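Local structure of MdcE (Pseudomonas aeruginosa, 5VIP) at residues 141-149 against 250-261; 39-48 against 82-93. The protein is the gamma subunit of a biotin-independent malonate decarboxylase and probably acts with its partner subunit in the decarboxylation of malonyl groups carried on the acyl carrier protein. One frame throughout, in Å; residues are numbered along the deposited sequence.

Contact 1 (141-149 against 250-261); sequences ARLAGHPLI and ALADILGGPRDL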
ATOM      1  N   ALA A 141      13.053   5.016   1.008  1.00 15.99           N
ATOM      2  CA  ALA A 141      14.287   4.658   0.315  1.00 16.12           C
ATOM      3  C   ALA A 141      14.281   5.187  -1.115  1.00 20.22           C
ATOM      4  O   ALA A 141      15.271   5.754  -1.565  1.00 21.68           O
ATOM      5  CB  ALA A 141      14.492   3.152   0.326  1.00 16.29           C
ATOM      6  N   ARG A 142      13.176   5.003  -1.834  1.00 17.20           N
ATOM      7  CA  ARG A 142      13.062   5.516  -3.198  1.00 18.77           C
ATOM      8  C   ARG A 142      13.196   7.042  -3.237  1.00 19.02           C
ATOM      9  O   ARG A 142      13.960   7.580  -4.039  1.00 19.17           O
ATOM     10  CB  ARG A 142      11.729   5.081  -3.838  1.00 18.81           C
ATOM     11  CG  ARG A 142      11.473   5.658  -5.243  1.00 18.87           C
ATOM     12  CD  ARG A 142      10.218   5.055  -5.923  1.00 17.84           C
ATOM     13  NE  ARG A 142       9.063   5.006  -5.016  1.00 19.13           N
ATOM     14  CZ  ARG A 142       8.398   6.077  -4.584  1.00 21.45           C
ATOM     15  NH1 ARG A 142       8.761   7.297  -4.967  1.00 19.16           N
ATOM     16  NH2 ARG A 142       7.370   5.932  -3.750  1.00 16.61           N
ATOM     17  N   LEU A 143      12.460   7.735  -2.370  1.00 18.63           N
ATOM     18  CA  LEU A 143      12.502   9.194  -2.332  1.00 20.56           C
ATOM     19  C   LEU A 143      13.902   9.709  -1.982  1.00 20.07           C
ATOM     20  O   LEU A 143      14.291  10.788  -2.417  1.00 20.53           O
ATOM     21  CB  LEU A 143      11.475   9.746  -1.330  1.00 18.75           C
ATOM     22  CG  LEU A 143      10.000   9.533  -1.702  1.00 19.76           C
ATOM     23  CD1 LEU A 143       9.092   9.881  -0.537  1.00 20.37           C
ATOM     24  CD2 LEU A 143       9.637  10.356  -2.929  1.00 21.55           C
ATOM     25  N   ALA A 144      14.642   8.935  -1.193  1.00 20.57           N
ATOM     26  CA  ALA A 144      15.988   9.326  -0.770  1.00 19.97           C
ATOM     27  C   ALA A 144      17.037   9.069  -1.853  1.00 25.19           C
ATOM     28  O   ALA A 144      18.196   9.465  -1.705  1.00 28.75           O
ATOM     29  CB  ALA A 144      16.368   8.593   0.513  1.00 19.62           C
ATOM     30  N   GLY A 145      16.643   8.395  -2.931  1.00 23.47           N
ATOM     31  CA  GLY A 145      17.552   8.154  -4.035  1.00 23.02           C
ATOM     32  C   GLY A 145      18.041   6.728  -4.223  1.00 26.69           C
ATOM     33  O   GLY A 145      18.901   6.481  -5.062  1.00 23.76           O
ATOM     34  N   HIS A 146      17.517   5.778  -3.456  1.00 22.64           N
ATOM     35  CA  HIS A 146      17.812   4.375  -3.740  1.00 24.36           C
ATOM     36  C   HIS A 146      17.035   3.915  -4.963  1.00 23.91           C
ATOM     37  O   HIS A 146      15.813   4.060  -5.012  1.00 21.41           O
ATOM     38  CB  HIS A 146      17.472   3.480  -2.553  1.00 21.29           C
ATOM     39  CG  HIS A 146      18.351   3.694  -1.362  1.00 25.24           C
ATOM     40  ND1 HIS A 146      19.416   2.870  -1.067  1.00 27.30           N
ATOM     41  CD2 HIS A 146      18.320   4.636  -0.387  1.00 24.87           C
ATOM     42  CE1 HIS A 146      20.004   3.296   0.039  1.00 27.72           C
ATOM     43  NE2 HIS A 146      19.356   4.363   0.473  1.00 25.25           N
ATOM     44  N   PRO A 147      17.738   3.372  -5.974  1.00 20.74           N
ATOM     45  CA  PRO A 147      16.974   2.781  -7.070  1.00 21.69           C
ATOM     46  C   PRO A 147      16.253   1.536  -6.577  1.00 22.63           C
ATOM     47  O   PRO A 147      16.888   0.650  -6.001  1.00 26.19           O
ATOM     48  CB  PRO A 147      18.046   2.439  -8.115  1.00 25.13           C
ATOM     49  CG  PRO A 147      19.227   3.315  -7.754  1.00 25.74           C
ATOM     50  CD  PRO A 147      19.182   3.427  -6.261  1.00 25.54           C
ATOM     51  N   LEU A 148      14.939   1.485  -6.769  1.00 18.48           N
ATOM     52  CA  LEU A 148      14.164   0.289  -6.455  1.00 19.67           C
ATOM     53  C   LEU A 148      13.689  -0.363  -7.725  1.00 17.65           C
ATOM     54  O   LEU A 148      13.057   0.288  -8.563  1.00 21.82           O
ATOM     55  CB  LEU A 148      12.933   0.600  -5.608  1.00 20.10           C
ATOM     56  CG  LEU A 148      13.000   0.727  -4.101  1.00 22.64           C
ATOM     57  CD1 LEU A 148      13.939   1.864  -3.719  1.00 25.60           C
ATOM     58  CD2 LEU A 148      11.575   1.004  -3.617  1.00 18.74           C
ATOM     59  N   ILE A 149      13.961  -1.652  -7.846  1.00 19.80           N
ATOM     60  CA  ILE A 149      13.491  -2.424  -8.981  1.00 19.98           C
ATOM     61  C   ILE A 149      12.719  -3.617  -8.477  1.00 19.28           C
ATOM     62  O   ILE A 149      13.208  -4.376  -7.623  1.00 15.98           O
ATOM     63  CB  ILE A 149      14.666  -2.905  -9.885  1.00 20.41           C
ATOM     64  CG1 ILE A 149      15.454  -1.701 -10.413  1.00 20.42           C
ATOM     65  CG2 ILE A 149      14.141  -3.719 -11.034  1.00 20.66           C
ATOM     66  CD1 ILE A 149      16.820  -2.049 -10.965  1.00 26.00           C
ATOM     67  N   ALA A 250      17.725  -1.257 -16.157  1.00 26.76           N
ATOM     68  CA  ALA A 250      16.736  -0.576 -15.326  1.00 24.83           C
ATOM     69  C   ALA A 250      17.443   0.373 -14.364  1.00 25.21           C
ATOM     70  O   ALA A 250      17.052   1.523 -14.212  1.00 25.46           O
ATOM     71  CB  ALA A 250      15.880  -1.589 -14.573  1.00 26.06           C
ATOM     72  N   LEU A 251      18.516  -0.119 -13.753  1.00 25.50           N
ATOM     73  CA  LEU A 251      19.324   0.655 -12.824  1.00 25.99           C
ATOM     74  C   LEU A 251      19.898   1.898 -13.499  1.00 28.68           C
ATOM     75  O   LEU A 251      19.808   3.014 -12.972  1.00 26.07           O
ATOM     76  CB  LEU A 251      20.439  -0.229 -12.259  1.00 24.49           C
ATOM     77  CG  LEU A 251      21.425   0.389 -11.279  1.00 28.08           C
ATOM     78  CD1 LEU A 251      20.662   1.018 -10.129  1.00 30.81           C
ATOM     79  CD2 LEU A 251      22.387  -0.677 -10.766  1.00 31.45           C
ATOM     80  N   ALA A 252      20.476   1.699 -14.681  1.00 30.05           N
ATOM     81  CA  ALA A 252      20.997   2.800 -15.482  1.00 30.13           C
ATOM     82  C   ALA A 252      19.903   3.798 -15.830  1.00 25.71           C
ATOM     83  O   ALA A 252      20.122   5.009 -15.789  1.00 32.11           O
ATOM     84  CB  ALA A 252      21.658   2.261 -16.764  1.00 30.81           C
ATOM     85  N   ASP A 253      18.720   3.286 -16.166  1.00 28.21           N
ATOM     86  CA  ASP A 253      17.589   4.130 -16.556  1.00 29.06           C
ATOM     87  C   ASP A 253      17.055   4.983 -15.395  1.00 30.44           C
ATOM     88  O   ASP A 253      16.575   6.098 -15.602  1.00 28.90           O
ATOM     89  CB  ASP A 253      16.461   3.260 -17.135  1.00 27.08           C
ATOM     90  CG  ASP A 253      15.342   4.085 -17.728  1.00 36.17           C
ATOM     91  OD1 ASP A 253      15.517   4.614 -18.846  1.00 40.31           O
ATOM     92  OD2 ASP A 253      14.286   4.212 -17.077  1.00 30.36           O
ATOM     93  N   ILE A 254      17.146   4.455 -14.177  1.00 25.86           N
ATOM     94  CA  ILE A 254      16.665   5.159 -12.986  1.00 26.33           C
ATOM     95  C   ILE A 254      17.618   6.259 -12.534  1.00 27.73           C
ATOM     96  O   ILE A 254      17.201   7.389 -12.269  1.00 28.74           O
ATOM     97  CB  ILE A 254      16.460   4.180 -11.806  1.00 23.28           C
ATOM     98  CG1 ILE A 254      15.332   3.207 -12.113  1.00 19.94           C
ATOM     99  CG2 ILE A 254      16.193   4.937 -10.496  1.00 24.37           C
ATOM    100  CD1 ILE A 254      15.407   1.911 -11.299  1.00 20.58           C
ATOM    101  N   LEU A 255      18.902   5.918 -12.447  1.00 28.19           N
ATOM    102  CA  LEU A 255      19.902   6.787 -11.824  1.00 34.76           C
ATOM    103  C   LEU A 255      19.915   8.215 -12.383  1.00 35.35           C
ATOM    104  O   LEU A 255      19.946   8.424 -13.596  1.00 32.68           O
ATOM    105  CB  LEU A 255      21.290   6.162 -11.958  1.00 31.10           C
ATOM    106  CG  LEU A 255      21.555   4.974 -11.035  1.00 28.54           C
ATOM    107  CD1 LEU A 255      22.817   4.224 -11.463  1.00 33.55           C
ATOM    108  CD2 LEU A 255      21.666   5.446  -9.593  1.00 32.75           C
ATOM    109  N   GLY A 256      19.859   9.182 -11.470  1.00 36.67           N
ATOM    110  CA  GLY A 256      19.907  10.593 -11.810  1.00 41.90           C
ATOM    111  C   GLY A 256      18.572  11.166 -12.239  1.00 42.42           C
ATOM    112  O   GLY A 256      18.416  12.384 -12.342  1.00 44.85           O
ATOM    113  N   GLY A 257      17.606  10.284 -12.489  1.00 40.52           N
ATOM    114  CA  GLY A 257      16.304  10.688 -12.987  1.00 37.45           C
ATOM    115  C   GLY A 257      15.298  10.968 -11.887  1.00 35.04           C
ATOM    116  O   GLY A 257      15.628  10.926 -10.700  1.00 35.72           O
ATOM    117  N   PRO A 258      14.056  11.272 -12.276  1.00 35.34           N
ATOM    118  CA  PRO A 258      12.998  11.520 -11.294  1.00 30.85           C
ATOM    119  C   PRO A 258      12.747  10.263 -10.454  1.00 31.15           C
ATOM    120  O   PRO A 258      12.972   9.146 -10.926  1.00 30.00           O
ATOM    121  CB  PRO A 258      11.781  11.875 -12.160  1.00 33.15           C
ATOM    122  CG  PRO A 258      12.348  12.232 -13.509  1.00 38.60           C
ATOM    123  CD  PRO A 258      13.566  11.380 -13.660  1.00 37.07           C
ATOM    124  N   ARG A 259      12.287  10.447  -9.225  1.00 26.27           N
ATOM    125  CA  ARG A 259      12.188   9.342  -8.276  1.00 27.23           C
ATOM    126  C   ARG A 259      10.756   8.843  -8.083  1.00 30.25           C
ATOM    127  O   ARG A 259      10.442   8.244  -7.060  1.00 28.00           O
ATOM    128  CB  ARG A 259      12.793   9.762  -6.933  1.00 23.76           C
ATOM    129  CG  ARG A 259      14.317   9.945  -7.025  1.00 29.25           C
ATOM    130  CD  ARG A 259      14.939  10.545  -5.778  1.00 28.80           C
ATOM    131  NE  ARG A 259      16.342  10.899  -6.018  1.00 29.50           N
ATOM    132  CZ  ARG A 259      17.140  11.483  -5.128  1.00 31.75           C
ATOM    133  NH1 ARG A 259      16.686  11.775  -3.918  1.00 29.53           N
ATOM    134  NH2 ARG A 259      18.397  11.777  -5.452  1.00 31.51           N
ATOM    135  N   ASP A 260       9.902   9.070  -9.079  1.00 30.30           N
ATOM    136  CA  ASP A 260       8.503   8.634  -9.019  1.00 32.58           C
ATOM    137  C   ASP A 260       8.323   7.138  -9.256  1.00 30.21           C
ATOM    138  O   ASP A 260       9.217   6.463  -9.769  1.00 29.71           O
ATOM    139  CB  ASP A 260       7.662   9.397 -10.045  1.00 38.60           C
ATOM    140  CG  ASP A 260       7.783  10.897  -9.898  1.00 44.00           C
ATOM    141  OD1 ASP A 260       8.733  11.471 -10.475  1.00 43.93           O
ATOM    142  OD2 ASP A 260       6.928  11.500  -9.211  1.00 52.10           O
ATOM    143  N   LEU A 261       7.156   6.630  -8.871  1.00 29.46           N
ATOM    144  CA  LEU A 261       6.754   5.269  -9.192  1.00 30.00           C
ATOM    145  C   LEU A 261       6.838   5.017 -10.690  1.00 29.38           C
ATOM    146  O   LEU A 261       6.532   5.903 -11.484  1.00 32.38           O
ATOM    147  CB  LEU A 261       5.327   5.003  -8.717  1.00 28.12           C
ATOM    148  CG  LEU A 261       5.119   5.012  -7.210  1.00 25.83           C
ATOM    149  CD1 LEU A 261       3.716   4.571  -6.910  1.00 22.59           C
ATOM    150  CD2 LEU A 261       6.115   4.082  -6.574  1.00 25.26           C
TER

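Contact 2 (39-48 against 82-93); sequences RPGDPASLRV and LEGWGLAAAVDE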
ATOM      1  N   ARG A  39      19.691 -14.421   6.670  1.00 37.04           N
ATOM      2  CA  ARG A  39      20.649 -13.783   7.561  1.00 39.18           C
ATOM      3  C   ARG A  39      20.249 -14.050   9.007  1.00 41.07           C
ATOM      4  O   ARG A  39      19.058 -14.190   9.301  1.00 37.54           O
ATOM      5  CB  ARG A  39      20.721 -12.273   7.308  1.00 38.46           C
ATOM      6  CG  ARG A  39      21.075 -11.868   5.887  1.00 33.72           C
ATOM      7  CD  ARG A  39      21.274 -10.361   5.798  1.00 30.01           C
ATOM      8  NE  ARG A  39      20.105  -9.633   6.288  1.00 31.31           N
ATOM      9  CZ  ARG A  39      20.078  -8.327   6.551  1.00 32.19           C
ATOM     10  NH1 ARG A  39      18.960  -7.765   6.991  1.00 32.60           N
ATOM     11  NH2 ARG A  39      21.159  -7.580   6.376  1.00 32.59           N
ATOM     12  N   PRO A  40      21.244 -14.125   9.910  1.00 44.29           N
ATOM     13  CA  PRO A  40      21.043 -14.370  11.343  1.00 44.05           C
ATOM     14  C   PRO A  40      19.899 -13.578  11.967  1.00 42.95           C
ATOM     15  O   PRO A  40      19.064 -14.161  12.657  1.00 47.06           O
ATOM     16  CB  PRO A  40      22.384 -13.949  11.944  1.00 46.53           C
ATOM     17  CG  PRO A  40      23.364 -14.365  10.900  1.00 45.17           C
ATOM     18  CD  PRO A  40      22.679 -14.100   9.568  1.00 48.28           C
ATOM     19  N   GLY A  41      19.847 -12.276  11.721  1.00 41.41           N
ATOM     20  CA  GLY A  41      18.835 -11.444  12.351  1.00 44.12           C
ATOM     21  C   GLY A  41      17.456 -11.426  11.705  1.00 45.22           C
ATOM     22  O   GLY A  41      16.510 -10.887  12.281  1.00 43.11           O
ATOM     23  N   ASP A  42      17.329 -12.013  10.515  1.00 41.09           N
ATOM     24  CA  ASP A  42      16.075 -11.942   9.761  1.00 35.70           C
ATOM     25  C   ASP A  42      15.122 -13.091  10.070  1.00 33.59           C
ATOM     26  O   ASP A  42      15.557 -14.171  10.447  1.00 36.17           O
ATOM     27  CB  ASP A  42      16.360 -11.929   8.253  1.00 35.47           C
ATOM     28  CG  ASP A  42      17.021 -10.639   7.787  1.00 33.90           C
ATOM     29  OD1 ASP A  42      16.955  -9.627   8.517  1.00 36.25           O
ATOM     30  OD2 ASP A  42      17.588 -10.636   6.674  1.00 33.60           O
ATOM     31  N   PRO A  43      13.808 -12.854   9.910  1.00 31.80           N
ATOM     32  CA  PRO A  43      12.856 -13.968   9.836  1.00 33.30           C
ATOM     33  C   PRO A  43      13.253 -14.948   8.724  1.00 31.46           C
ATOM     34  O   PRO A  43      13.786 -14.518   7.697  1.00 29.04           O
ATOM     35  CB  PRO A  43      11.526 -13.279   9.508  1.00 30.92           C
ATOM     36  CG  PRO A  43      11.694 -11.873   9.979  1.00 31.95           C
ATOM     37  CD  PRO A  43      13.146 -11.539   9.838  1.00 34.64           C
ATOM     38  N   ALA A  44      12.979 -16.236   8.915  1.00 30.59           N
ATOM     39  CA  ALA A  44      13.344 -17.262   7.938  1.00 29.77           C
ATOM     40  C   ALA A  44      12.550 -17.143   6.639  1.00 31.32           C
ATOM     41  O   ALA A  44      12.904 -17.750   5.624  1.00 29.82           O
ATOM     42  CB  ALA A  44      13.151 -18.646   8.538  1.00 31.94           C
ATOM     43  N   SER A  45      11.468 -16.370   6.679  1.00 25.79           N
ATOM     44  CA  SER A  45      10.653 -16.113   5.498  1.00 27.43           C
ATOM     45  C   SER A  45      11.203 -14.948   4.674  1.00 25.10           C
ATOM     46  O   SER A  45      10.585 -14.521   3.705  1.00 24.53           O
ATOM     47  CB  SER A  45       9.219 -15.820   5.917  1.00 29.14           C
ATOM     48  OG  SER A  45       9.216 -14.859   6.960  1.00 27.43           O
ATOM     49  N   LEU A  46      12.357 -14.429   5.080  1.00 22.54           N
ATOM     50  CA  LEU A  46      13.023 -13.334   4.384  1.00 26.95           C
ATOM     51  C   LEU A  46      14.411 -13.728   3.900  1.00 28.79           C
ATOM     52  O   LEU A  46      15.207 -14.260   4.670  1.00 29.79           O
ATOM     53  CB  LEU A  46      13.161 -12.124   5.304  1.00 30.10           C
ATOM     54  CG  LEU A  46      12.381 -10.900   4.876  1.00 31.65           C
ATOM     55  CD1 LEU A  46      10.918 -11.261   4.938  1.00 29.75           C
ATOM     56  CD2 LEU A  46      12.717  -9.719   5.773  1.00 30.24           C
ATOM     57  N   ARG A  47      14.700 -13.460   2.633  1.00 22.37           N
ATOM     58  CA  ARG A  47      16.061 -13.572   2.133  1.00 26.68           C
ATOM     59  C   ARG A  47      16.579 -12.191   1.762  1.00 26.08           C
ATOM     60  O   ARG A  47      15.961 -11.485   0.954  1.00 20.73           O
ATOM     61  CB  ARG A  47      16.134 -14.499   0.922  1.00 24.76           C
ATOM     62  CG  ARG A  47      15.715 -15.918   1.203  1.00 30.54           C
ATOM     63  CD  ARG A  47      16.676 -16.614   2.151  1.00 33.01           C
ATOM     64  NE  ARG A  47      16.304 -18.018   2.315  1.00 36.81           N
ATOM     65  CZ  ARG A  47      15.436 -18.451   3.221  1.00 37.92           C
ATOM     66  NH1 ARG A  47      14.861 -17.582   4.043  1.00 34.26           N
ATOM     67  NH2 ARG A  47      15.141 -19.743   3.306  1.00 33.85           N
ATOM     68  N   VAL A  48      17.719 -11.824   2.344  1.00 23.37           N
ATOM     69  CA  VAL A  48      18.361 -10.537   2.098  1.00 24.17           C
ATOM     70  C   VAL A  48      19.852 -10.761   1.865  1.00 30.04           C
ATOM     71  O   VAL A  48      20.492 -11.501   2.612  1.00 28.08           O
ATOM     72  CB  VAL A  48      18.173  -9.556   3.290  1.00 23.76           C
ATOM     73  CG1 VAL A  48      18.824  -8.210   2.996  1.00 26.09           C
ATOM     74  CG2 VAL A  48      16.695  -9.382   3.633  1.00 24.23           C
ATOM     75  N   LEU A  82       5.683 -10.834  10.510  1.00 19.43           N
ATOM     76  CA  LEU A  82       7.134 -10.823  10.595  1.00 21.74           C
ATOM     77  C   LEU A  82       7.736 -10.379   9.276  1.00 20.52           C
ATOM     78  O   LEU A  82       8.790  -9.751   9.248  1.00 20.78           O
ATOM     79  CB  LEU A  82       7.665 -12.203  10.985  1.00 20.52           C
ATOM     80  CG  LEU A  82       7.180 -12.666  12.360  1.00 23.18           C
ATOM     81  CD1 LEU A  82       7.641 -14.086  12.645  1.00 25.16           C
ATOM     82  CD2 LEU A  82       7.679 -11.710  13.439  1.00 24.27           C
ATOM     83  N   GLU A  83       7.052 -10.697   8.186  1.00 19.33           N
ATOM     84  CA  GLU A  83       7.553 -10.379   6.859  1.00 20.18           C
ATOM     85  C   GLU A  83       7.437  -8.889   6.592  1.00 20.39           C
ATOM     86  O   GLU A  83       8.369  -8.280   6.083  1.00 21.07           O
ATOM     87  CB  GLU A  83       6.808 -11.175   5.784  1.00 19.84           C
ATOM     88  CG  GLU A  83       7.036 -12.689   5.872  1.00 21.71           C
ATOM     89  CD  GLU A  83       6.431 -13.307   7.131  1.00 25.70           C
ATOM     90  OE1 GLU A  83       5.262 -12.983   7.451  1.00 19.10           O
ATOM     91  OE2 GLU A  83       7.131 -14.105   7.805  1.00 24.55           O
ATOM     92  N   GLY A  84       6.287  -8.314   6.944  1.00 18.88           N
ATOM     93  CA  GLY A  84       6.082  -6.881   6.845  1.00 19.28           C
ATOM     94  C   GLY A  84       7.091  -6.099   7.666  1.00 19.65           C
ATOM     95  O   GLY A  84       7.799  -5.238   7.143  1.00 17.39           O
ATOM     96  N   TRP A  85       7.175  -6.385   8.964  1.00 18.48           N
ATOM     97  CA  TRP A  85       8.097  -5.621   9.788  1.00 19.64           C
ATOM     98  C   TRP A  85       9.535  -5.971   9.440  1.00 18.42           C
ATOM     99  O   TRP A  85      10.404  -5.113   9.507  1.00 19.47           O
ATOM    100  CB  TRP A  85       7.835  -5.848  11.278  1.00 19.52           C
ATOM    101  CG  TRP A  85       6.583  -5.182  11.792  1.00 17.96           C
ATOM    102  CD1 TRP A  85       5.513  -5.792  12.379  1.00 20.35           C
ATOM    103  CD2 TRP A  85       6.279  -3.774  11.768  1.00 20.29           C
ATOM    104  NE1 TRP A  85       4.567  -4.848  12.737  1.00 18.90           N
ATOM    105  CE2 TRP A  85       5.015  -3.606  12.366  1.00 19.07           C
ATOM    106  CE3 TRP A  85       6.957  -2.641  11.297  1.00 17.29           C
ATOM    107  CZ2 TRP A  85       4.409  -2.347  12.504  1.00 20.07           C
ATOM    108  CZ3 TRP A  85       6.359  -1.391  11.446  1.00 20.84           C
ATOM    109  CH2 TRP A  85       5.096  -1.257  12.036  1.00 19.90           C
ATOM    110  N   GLY A  86       9.779  -7.225   9.053  1.00 19.96           N
ATOM    111  CA  GLY A  86      11.115  -7.641   8.653  1.00 19.97           C
ATOM    112  C   GLY A  86      11.648  -6.910   7.429  1.00 20.62           C
ATOM    113  O   GLY A  86      12.814  -6.502   7.380  1.00 18.71           O
ATOM    114  N   LEU A  87      10.789  -6.746   6.427  1.00 19.62           N
ATOM    115  CA  LEU A  87      11.136  -5.967   5.238  1.00 20.28           C
ATOM    116  C   LEU A  87      11.447  -4.521   5.598  1.00 18.32           C
ATOM    117  O   LEU A  87      12.428  -3.950   5.123  1.00 17.63           O
ATOM    118  CB  LEU A  87       9.994  -6.011   4.210  1.00 18.45           C
ATOM    119  CG  LEU A  87       9.902  -7.281   3.366  1.00 20.14           C
ATOM    120  CD1 LEU A  87       8.642  -7.269   2.510  1.00 19.02           C
ATOM    121  CD2 LEU A  87      11.148  -7.405   2.500  1.00 20.11           C
ATOM    122  N   ALA A  88      10.589  -3.927   6.423  1.00 17.67           N
ATOM    123  CA  ALA A  88      10.768  -2.554   6.863  1.00 17.58           C
ATOM    124  C   ALA A  88      12.145  -2.388   7.498  1.00 18.29           C
ATOM    125  O   ALA A  88      12.886  -1.446   7.185  1.00 18.21           O
ATOM    126  CB  ALA A  88       9.666  -2.165   7.865  1.00 17.84           C
ATOM    127  N   ALA A  89      12.480  -3.324   8.381  1.00 19.15           N
ATOM    128  CA  ALA A  89      13.755  -3.292   9.087  1.00 18.12           C
ATOM    129  C   ALA A  89      14.944  -3.443   8.131  1.00 23.65           C
ATOM    130  O   ALA A  89      15.924  -2.696   8.237  1.00 21.85           O
ATOM    131  CB  ALA A  89      13.785  -4.385  10.167  1.00 18.84           C
ATOM    132  N   ALA A  90      14.856  -4.399   7.199  1.00 20.89           N
ATOM    133  CA  ALA A  90      15.950  -4.644   6.256  1.00 20.95           C
ATOM    134  C   ALA A  90      16.133  -3.473   5.292  1.00 24.20           C
ATOM    135  O   ALA A  90      17.256  -3.105   4.949  1.00 21.17           O
ATOM    136  CB  ALA A  90      15.713  -5.942   5.477  1.00 22.61           C
ATOM    137  N   VAL A  91      15.032  -2.874   4.854  1.00 19.42           N
ATOM    138  CA  VAL A  91      15.138  -1.716   3.979  1.00 18.98           C
ATOM    139  C   VAL A  91      15.659  -0.501   4.745  1.00 23.24           C
ATOM    140  O   VAL A  91      16.554   0.209   4.272  1.00 21.64           O
ATOM    141  CB  VAL A  91      13.788  -1.395   3.312  1.00 18.56           C
ATOM    142  CG1 VAL A  91      13.853  -0.059   2.588  1.00 20.03           C
ATOM    143  CG2 VAL A  91      13.414  -2.535   2.330  1.00 19.40           C
ATOM    144  N   ASP A  92      15.127  -0.265   5.941  1.00 21.19           N
ATOM    145  CA  ASP A  92      15.599   0.874   6.722  1.00 26.12           C
ATOM    146  C   ASP A  92      17.083   0.729   7.090  1.00 26.07           C
ATOM    147  O   ASP A  92      17.798   1.724   7.206  1.00 25.18           O
ATOM    148  CB  ASP A  92      14.762   1.056   7.989  1.00 25.71           C
ATOM    149  CG  ASP A  92      14.719   2.496   8.447  1.00 42.43           C
ATOM    150  OD1 ASP A  92      14.157   3.334   7.710  1.00 42.47           O
ATOM    151  OD2 ASP A  92      15.263   2.798   9.533  1.00 50.66           O
ATOM    152  N   GLU A  93      17.535  -0.511   7.268  1.00 26.41           N
ATOM    153  CA  GLU A  93      18.946  -0.774   7.553  1.00 25.87           C
ATOM    154  C   GLU A  93      19.827  -0.241   6.421  1.00 27.10           C
ATOM    155  O   GLU A  93      20.806   0.450   6.666  1.00 29.78           O
ATOM    156  CB  GLU A  93      19.197  -2.272   7.760  1.00 24.74           C
ATOM    157  CG  GLU A  93      20.678  -2.612   7.924  1.00 31.20           C
ATOM    158  CD  GLU A  93      20.952  -4.108   8.041  1.00 36.37           C
ATOM    159  OE1 GLU A  93      20.399  -4.898   7.242  1.00 31.85           O
ATOM    160  OE2 GLU A  93      21.733  -4.494   8.937  1.00 38.10           O
TER

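Contact 1 (141-149 against 250-261)
Pro147 and Ile149 press their side chains into the last turns of helix 237-254, and this is the closely packed half of the contact. The proline ring meets Leu251 through CB, 3.6 Å from Leu251 CD1, and Leu255 through CG, 3.7 Å from Leu255 CD2. Ile254 divides its branches: CG2 lies by Pro147 CB, while CD1 reaches Ile149 CG1 at 3.7 Å. Ile149 CD1 ends on Ala250 CB, 3.8 Å away. The solvent side lies at the type II turn from Ile254 to Gly257 and at Arg259, which exchanges bonds with the buried Arg142 and the end of helix 127-143. Arg142 NH1 donates to Arg259 O (2.8 Å), in the carbonyl plane. The bend at chi3 (46°) in the Arg142 chain turns its guanidinium beneath Leu261 CD2, which sits over one face; Gln167 holds NH2. In return the extended Arg259 lays its guanidinium face over Gly145 CA, while its NH1 meets Leu143 O at the edge, 3.0 Å away and tilted from the carbonyl plane. That bond falls where the helix ends: Gly145, with positive phi, closes it in a Schellman motif, and the chain then enters parallel strand 148-152, a helix-to-strand connection of an alpha/beta fold.

Contact 2 (39-48 against 82-93)
The guanidinium of Arg39 has Val48 CG1 over the centre of one face, 3.7 Å above the plane, and carboxylate oxygens of Asp42 and Glu93 at its edge. Glu93 is gripped end-on: NH1 and NH2 of Arg39 both point at Glu93 OE1, the shorter bond being NH2 to OE1 at 2.9 Å, with the two flat groups turned 67° apart. Asp42 is held side-on, Arg39 NE reaching Asp42 OD2 at 2.7 Å from above the carboxylate plane and NH1 taking OD1 on its syn lone pair. The bend at chi3 (-55°) sets the group between both acids, and Arg59 adds a second cation at Glu93 OE1, probably favouring ionised carboxylates. Toward the N-terminal end of the helix segment, Leu46 CD2 lies 3.4 Å from Gly86 C, against backbone bared by the glycine. Pro43 CG packs by Leu82 CB at 4.2 Å, and Val48 CG2 by Ala90 CB at 4.0 Å. Ser45 OG comes to Glu83 OE2 at a doubtfully short 2.4 Å; Asn69 also donates to that oxygen, and Gly80 N binds Glu83 OE1. Strand 46-48 runs 13° from helix 82-93, strand 56-63 lies beside it in the sheet, and helix 127-143 meets Trp85 and Val91.

Overall arrangement
Contact 2 closes before contact 1 opens, so the two follow in series along the chain, their centres about 22 Å apart. Both reach the same six-stranded mixed sheet: contact 2 at outermost strand 46-53, contact 1 at strand 148-152, three places further across, after 56-63 and 106-113. They meet directly where helices 81-97 and 127-143 pack together, Ala141 CB of contact 1 lying 4.0 Å from Val91 CG1 of contact 2. Contact 2 thus fastens helix 81-97 to the sheet edge, while contact 1 joins the end of helix 127-143 and its following strand to helix 237-254 and the loop after it. Residues of both also touch the other protein of the assembly.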